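Local coordinates for putative general stress protein 26 (PDB 2QEA) that is a putative general stress protein of the pyridoxamine 5'-phosphate oxidase-like family, probably a flavin-binding oxidoreductase, with calcium ions bound in the crystal, at residues S98-A101 against D102-D106; F136-E139 against I140-H144. All coordinates share one frame; numbering follows the deposited sequence.

Contact 1 (98-106, on helix 99-104) and contact 2 (136-144, on helix 134-146) lie far apart in one chain, their centres 42 Å and their nearest atoms about 28 Å apart, yet both face the second subunit. They are a compact example of remote parts of a chain brought together by dimer formation: V100 packs on F136 of the second subunit and A103 on its A143, so the helix of contact 1 in one chain lies against the helix of contact 2 in the other. The side chain of A143 also lies about 7 Å from a bound calcium ion.

Contact 1: S98-A101 against D102-D106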
ATOM      1  N   SER A  98       8.173  -8.829  19.072  1.00 51.01           N
ATOM      2  CA  SER A  98       8.247 -10.137  18.397  1.00 50.45           C
ATOM      3  C   SER A  98       9.683 -10.629  18.177  1.00 50.21           C
ATOM      4  O   SER A  98      10.648  -9.915  18.475  1.00 50.18           O
ATOM      5  CB  SER A  98       7.526 -10.045  17.045  1.00 50.52           C
ATOM      6  OG  SER A  98       8.150  -9.102  16.188  1.00 50.24           O
ATOM      7  N   PHE A  99       9.795 -11.867  17.681  1.00 49.73           N
ATOM      8  CA  PHE A  99      11.084 -12.497  17.319  1.00 49.33           C
ATOM      9  C   PHE A  99      11.840 -11.712  16.223  1.00 48.86           C
ATOM     10  O   PHE A  99      13.071 -11.751  16.178  1.00 48.92           O
ATOM     11  CB  PHE A  99      10.894 -13.979  16.896  1.00 49.57           C
ATOM     12  CG  PHE A  99      10.243 -14.165  15.536  1.00 50.17           C
ATOM     13  CD1 PHE A  99      11.027 -14.391  14.394  1.00 50.07           C
ATOM     14  CD2 PHE A  99       8.851 -14.110  15.390  1.00 51.35           C
ATOM     15  CE1 PHE A  99      10.433 -14.555  13.125  1.00 51.01           C
ATOM     16  CE2 PHE A  99       8.247 -14.271  14.127  1.00 52.35           C
ATOM     17  CZ  PHE A  99       9.040 -14.497  12.992  1.00 51.28           C
ATOM     18  N   VAL A 100      11.091 -11.037  15.341  1.00 48.51           N
ATOM     19  CA  VAL A 100      11.661 -10.178  14.289  1.00 48.22           C
ATOM     20  C   VAL A 100      12.346  -8.963  14.934  1.00 48.32           C
ATOM     21  O   VAL A 100      13.467  -8.623  14.553  1.00 48.91           O
ATOM     22  CB  VAL A 100      10.586  -9.718  13.249  1.00 47.69           C
ATOM     23  CG1 VAL A 100      11.181  -8.762  12.218  1.00 45.86           C
ATOM     24  CG2 VAL A 100       9.975 -10.921  12.542  1.00 47.73           C
ATOM     25  N   ALA A 101      11.674  -8.336  15.908  1.00 48.06           N
ATOM     26  CA  ALA A 101      12.230  -7.191  16.664  1.00 47.84           C
ATOM     27  C   ALA A 101      13.544  -7.524  17.399  1.00 47.53           C
ATOM     28  O   ALA A 101      14.399  -6.652  17.539  1.00 47.62           O
ATOM     29  CB  ALA A 101      11.197  -6.629  17.647  1.00 47.69           C
ATOM     30  N   ASP A 102      13.687  -8.770  17.869  1.00 47.69           N
ATOM     31  CA  ASP A 102      14.940  -9.254  18.495  1.00 48.22           C
ATOM     32  C   ASP A 102      16.123  -9.287  17.517  1.00 48.50           C
ATOM     33  O   ASP A 102      17.267  -9.088  17.934  1.00 49.06           O
ATOM     34  CB  ASP A 102      14.764 -10.654  19.116  1.00 48.37           C
ATOM     35  CG  ASP A 102      14.006 -10.625  20.427  1.00 49.05           C
ATOM     36  OD1 ASP A 102      14.496  -9.983  21.379  1.00 49.52           O
ATOM     37  OD2 ASP A 102      12.945 -11.275  20.525  1.00 52.76           O
ATOM     38  N   ALA A 103      15.845  -9.560  16.240  1.00 48.97           N
ATOM     39  CA  ALA A 103      16.869  -9.590  15.185  1.00 49.60           C
ATOM     40  C   ALA A 103      17.430  -8.191  14.898  1.00 50.36           C
ATOM     41  O   ALA A 103      18.651  -8.016  14.829  1.00 50.47           O
ATOM     42  CB  ALA A 103      16.306 -10.211  13.904  1.00 49.36           C
ATOM     43  N   TRP A 104      16.536  -7.212  14.737  1.00 51.15           N
ATOM     44  CA  TRP A 104      16.923  -5.810  14.482  1.00 52.09           C
ATOM     45  C   TRP A 104      17.596  -5.116  15.676  1.00 52.26           C
ATOM     46  O   TRP A 104      18.547  -4.353  15.479  1.00 52.35           O
ATOM     47  CB  TRP A 104      15.718  -4.977  14.004  1.00 52.71           C
ATOM     48  CG  TRP A 104      15.332  -5.253  12.586  1.00 53.50           C
ATOM     49  CD1 TRP A 104      14.491  -6.229  12.133  1.00 54.46           C
ATOM     50  CD2 TRP A 104      15.780  -4.539  11.431  1.00 54.72           C
ATOM     51  NE1 TRP A 104      14.386  -6.169  10.761  1.00 55.01           N
ATOM     52  CE2 TRP A 104      15.166  -5.139  10.302  1.00 55.66           C
ATOM     53  CE3 TRP A 104      16.644  -3.445  11.235  1.00 55.29           C
ATOM     54  CZ2 TRP A 104      15.388  -4.680   8.986  1.00 55.47           C
ATOM     55  CZ3 TRP A 104      16.869  -2.984   9.924  1.00 54.88           C
ATOM     56  CH2 TRP A 104      16.240  -3.606   8.818  1.00 55.08           C
ATOM     57  N   PHE A 105      17.097  -5.379  16.887  1.00 52.54           N
ATOM     58  CA  PHE A 105      17.611  -4.782  18.131  1.00 52.73           C
ATOM     59  C   PHE A 105      18.186  -5.876  19.041  1.00 53.45           C
ATOM     60  O   PHE A 105      17.444  -6.551  19.763  1.00 54.10           O
ATOM     61  CB  PHE A 105      16.496  -3.988  18.822  1.00 52.24           C
ATOM     62  CG  PHE A 105      15.887  -2.936  17.940  1.00 51.51           C
ATOM     63  CD1 PHE A 105      16.506  -1.692  17.792  1.00 51.39           C
ATOM     64  CD2 PHE A 105      14.712  -3.194  17.228  1.00 50.89           C
ATOM     65  CE1 PHE A 105      15.954  -0.710  16.957  1.00 51.00           C
ATOM     66  CE2 PHE A 105      14.149  -2.223  16.389  1.00 50.20           C
ATOM     67  CZ  PHE A 105      14.772  -0.979  16.254  1.00 51.29           C
ATOM     68  N   ASP A 106      19.512  -6.043  18.985  1.00 53.79           N
ATOM     69  CA  ASP A 106      20.240  -7.073  19.770  1.00 54.39           C
ATOM     70  C   ASP A 106      20.080  -7.024  21.304  1.00 54.59           C
ATOM     71  O   ASP A 106      20.254  -8.054  21.965  1.00 54.77           O
ATOM     72  CB  ASP A 106      21.744  -7.120  19.394  1.00 54.54           C
ATOM     73  CG  ASP A 106      22.482  -5.801  19.657  1.00 55.16           C
ATOM     74  OD1 ASP A 106      21.839  -4.728  19.694  1.00 55.39           O
ATOM     75  OD2 ASP A 106      23.722  -5.842  19.801  1.00 55.94           O
TER
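D102 reaches back over the start of helix 99-104 to the backbone of S98 and F99. D102 CB lies 3.6 Å from F99 O. The first torsion (chi1 -76°) places CG beside the backbone N, turning the carboxylate back, and D102 CG comes within 3.9 Å of S98 O. At the tip, D102 OD2 is 3.4 Å from S98 O; both are acceptors, so this is mere proximity, whereas OD1 takes a weak hydrogen bond from NE1 of W97. S98 O has a donor in D102 N, at a weak 3.3 Å.

This short helix packs against helix 134-146 of the second subunit, F99 meeting I140 of that chain. Within it V100 O receives two weak bonds, an i to i+3 bond of 3-10 type from A103 N and an i to i+4 bond of alpha type from W104 N. The turn closes with F105 N to A101 O, the one bond of the four that is not weak (3.1 Å, N-H...O angle 155°), and F105 then leaves helical torsions. The F105 ring turns an edge to that oxygen, F105 CD2 lying 3.5 Å from A101 O.

The W104 indole and the V100 side chain project in the same direction from adjacent turns: the indole edge meets V100 O in the ring plane, 3.6 Å from W104 CD1, while V100 CG1, anti to the backbone N (chi1 177°), touches that CD1 at 4.2 Å.

Contact 2: F136-E139 against I140-H144; sequences FLYE and IAKAH
F136, L137, Y138 and E139 each offer a carbonyl to the amide four residues on, making four successive alpha-helical bonds in helix 134-146, of which K142 N to Y138 O is the shortest at 2.7 Å. The F136 ring stands out from the helix, its CG anti to the backbone N (chi1 178°), its far end leaning toward the next turn, where I140 lays its terminal methyl over one face. This is a CH-pi contact: I140 CD1 stands 3.6 Å from the F136 ring centroid, 22° off the normal. Replacing F136 by an alanine would probably leave that methyl without its aromatic face and open a gap toward V100 of the second subunit. Two residues on, on roughly the other side of the helix, K142 CB lies over a face of the Y138 ring. H144 NE2 is hydrogen-bonded to F99 O of the second subunit. The E139 and K142 chains run alongside each other, E139 OE2 3.6 Å from K142 CE. K142 NZ stops 4.3 Å from E139 OE1, too far for a salt bridge; OE2 is hydrogen-bonded to D151 N and OE1 has a long, weak ion pair with R135, so the lysine probably adds only a diffuse attraction.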
ATOM      1  N   PHE A 136     -13.100 -14.480  -4.848  1.00 53.42           N
ATOM      2  CA  PHE A 136     -12.870 -13.500  -5.931  1.00 51.53           C
ATOM      3  C   PHE A 136     -13.013 -14.146  -7.318  1.00 50.02           C
ATOM      4  O   PHE A 136     -13.649 -13.567  -8.202  1.00 49.69           O
ATOM      5  CB  PHE A 136     -11.497 -12.826  -5.788  1.00 51.28           C
ATOM      6  CG  PHE A 136     -11.176 -11.847  -6.891  1.00 50.80           C
ATOM      7  CD1 PHE A 136     -11.756 -10.575  -6.904  1.00 51.80           C
ATOM      8  CD2 PHE A 136     -10.291 -12.192  -7.922  1.00 50.05           C
ATOM      9  CE1 PHE A 136     -11.462  -9.652  -7.931  1.00 51.23           C
ATOM     10  CE2 PHE A 136      -9.989 -11.282  -8.956  1.00 50.00           C
ATOM     11  CZ  PHE A 136     -10.575 -10.009  -8.958  1.00 50.35           C
ATOM     12  N   LEU A 137     -12.414 -15.327  -7.496  1.00 48.32           N
ATOM     13  CA  LEU A 137     -12.511 -16.084  -8.758  1.00 47.27           C
ATOM     14  C   LEU A 137     -13.964 -16.483  -9.056  1.00 46.29           C
ATOM     15  O   LEU A 137     -14.400 -16.407 -10.208  1.00 46.22           O
ATOM     16  CB  LEU A 137     -11.619 -17.335  -8.739  1.00 46.97           C
ATOM     17  CG  LEU A 137     -10.105 -17.140  -8.589  1.00 47.06           C
ATOM     18  CD1 LEU A 137      -9.421 -18.495  -8.463  1.00 45.39           C
ATOM     19  CD2 LEU A 137      -9.510 -16.338  -9.742  1.00 46.34           C
ATOM     20  N   TYR A 138     -14.696 -16.896  -8.014  1.00 45.42           N
ATOM     21  CA  TYR A 138     -16.122 -17.242  -8.130  1.00 44.40           C
ATOM     22  C   TYR A 138     -16.973 -16.020  -8.507  1.00 43.69           C
ATOM     23  O   TYR A 138     -17.847 -16.124  -9.371  1.00 43.33           O
ATOM     24  CB  TYR A 138     -16.665 -17.881  -6.828  1.00 44.21           C
ATOM     25  CG  TYR A 138     -18.175 -18.069  -6.833  1.00 44.46           C
ATOM     26  CD1 TYR A 138     -18.759 -19.181  -7.448  1.00 44.23           C
ATOM     27  CD2 TYR A 138     -19.027 -17.107  -6.258  1.00 44.88           C
ATOM     28  CE1 TYR A 138     -20.155 -19.343  -7.478  1.00 44.62           C
ATOM     29  CE2 TYR A 138     -20.424 -17.257  -6.288  1.00 45.13           C
ATOM     30  CZ  TYR A 138     -20.981 -18.379  -6.898  1.00 44.86           C
ATOM     31  OH  TYR A 138     -22.348 -18.536  -6.931  1.00 45.68           O
ATOM     32  N   GLU A 139     -16.720 -14.885  -7.850  1.00 43.26           N
ATOM     33  CA  GLU A 139     -17.501 -13.654  -8.071  1.00 43.13           C
ATOM     34  C   GLU A 139     -17.338 -13.086  -9.493  1.00 41.43           C
ATOM     35  O   GLU A 139     -18.316 -12.607 -10.074  1.00 41.10           O
ATOM     36  CB  GLU A 139     -17.178 -12.590  -7.002  1.00 43.45           C
ATOM     37  CG  GLU A 139     -18.212 -11.454  -6.882  1.00 47.56           C
ATOM     38  CD  GLU A 139     -19.604 -11.912  -6.435  1.00 51.09           C
ATOM     39  OE1 GLU A 139     -19.727 -12.973  -5.781  1.00 53.24           O
ATOM     40  OE2 GLU A 139     -20.583 -11.195  -6.738  1.00 55.15           O
ATOM     41  N   ILE A 140     -16.117 -13.141 -10.034  1.00 40.12           N
ATOM     42  CA  ILE A 140     -15.843 -12.710 -11.422  1.00 39.28           C
ATOM     43  C   ILE A 140     -16.519 -13.674 -12.405  1.00 38.47           C
ATOM     44  O   ILE A 140     -17.164 -13.225 -13.345  1.00 38.39           O
ATOM     45  CB  ILE A 140     -14.314 -12.548 -11.726  1.00 39.27           C
ATOM     46  CG1 ILE A 140     -13.802 -11.177 -11.260  1.00 40.36           C
ATOM     47  CG2 ILE A 140     -14.026 -12.586 -13.226  1.00 37.84           C
ATOM     48  CD1 ILE A 140     -14.006 -10.861  -9.804  1.00 42.47           C
ATOM     49  N   ALA A 141     -16.371 -14.980 -12.171  1.00 38.08           N
ATOM     50  CA  ALA A 141     -17.024 -16.017 -12.994  1.00 38.01           C
ATOM     51  C   ALA A 141     -18.560 -15.929 -12.942  1.00 38.30           C
ATOM     52  O   ALA A 141     -19.225 -16.144 -13.963  1.00 38.03           O
ATOM     53  CB  ALA A 141     -16.564 -17.410 -12.571  1.00 37.80           C
ATOM     54  N   LYS A 142     -19.104 -15.620 -11.759  1.00 38.41           N
ATOM     55  CA  LYS A 142     -20.558 -15.457 -11.572  1.00 38.88           C
ATOM     56  C   LYS A 142     -21.077 -14.200 -12.284  1.00 38.47           C
ATOM     57  O   LYS A 142     -22.193 -14.218 -12.813  1.00 37.52           O
ATOM     58  CB  LYS A 142     -20.934 -15.459 -10.076  1.00 39.12           C
ATOM     59  CG  LYS A 142     -22.443 -15.538  -9.785  1.00 41.26           C
ATOM     60  CD  LYS A 142     -23.116 -14.179  -9.535  1.00 43.72           C
ATOM     61  CE  LYS A 142     -22.860 -13.668  -8.120  1.00 44.68           C
ATOM     62  NZ  LYS A 142     -23.556 -14.496  -7.085  1.00 44.49           N
ATOM     63  N   ALA A 143     -20.269 -13.130 -12.286  1.00 38.44           N
ATOM     64  CA  ALA A 143     -20.590 -11.866 -12.979  1.00 38.33           C
ATOM     65  C   ALA A 143     -20.790 -12.080 -14.483  1.00 38.67           C
ATOM     66  O   ALA A 143     -21.746 -11.557 -15.058  1.00 39.52           O
ATOM     67  CB  ALA A 143     -19.504 -10.823 -12.734  1.00 38.28           C
ATOM     68  N   HIS A 144     -19.882 -12.842 -15.102  1.00 38.66           N
ATOM     69  CA  HIS A 144     -19.986 -13.225 -16.528  1.00 38.54           C
ATOM     70  C   HIS A 144     -21.210 -14.100 -16.831  1.00 39.08           C
ATOM     71  O   HIS A 144     -21.866 -13.923 -17.865  1.00 39.42           O
ATOM     72  CB  HIS A 144     -18.732 -13.985 -17.001  1.00 38.30           C
ATOM     73  CG  HIS A 144     -17.584 -13.107 -17.381  1.00 37.10           C
ATOM     74  ND1 HIS A 144     -17.275 -12.837 -18.695  1.00 35.95           N
ATOM     75  CD2 HIS A 144     -16.664 -12.453 -16.635  1.00 35.38           C
ATOM     76  CE1 HIS A 144     -16.216 -12.053 -18.743  1.00 36.15           C
ATOM     77  NE2 HIS A 144     -15.828 -11.800 -17.506  1.00 36.13           N
TER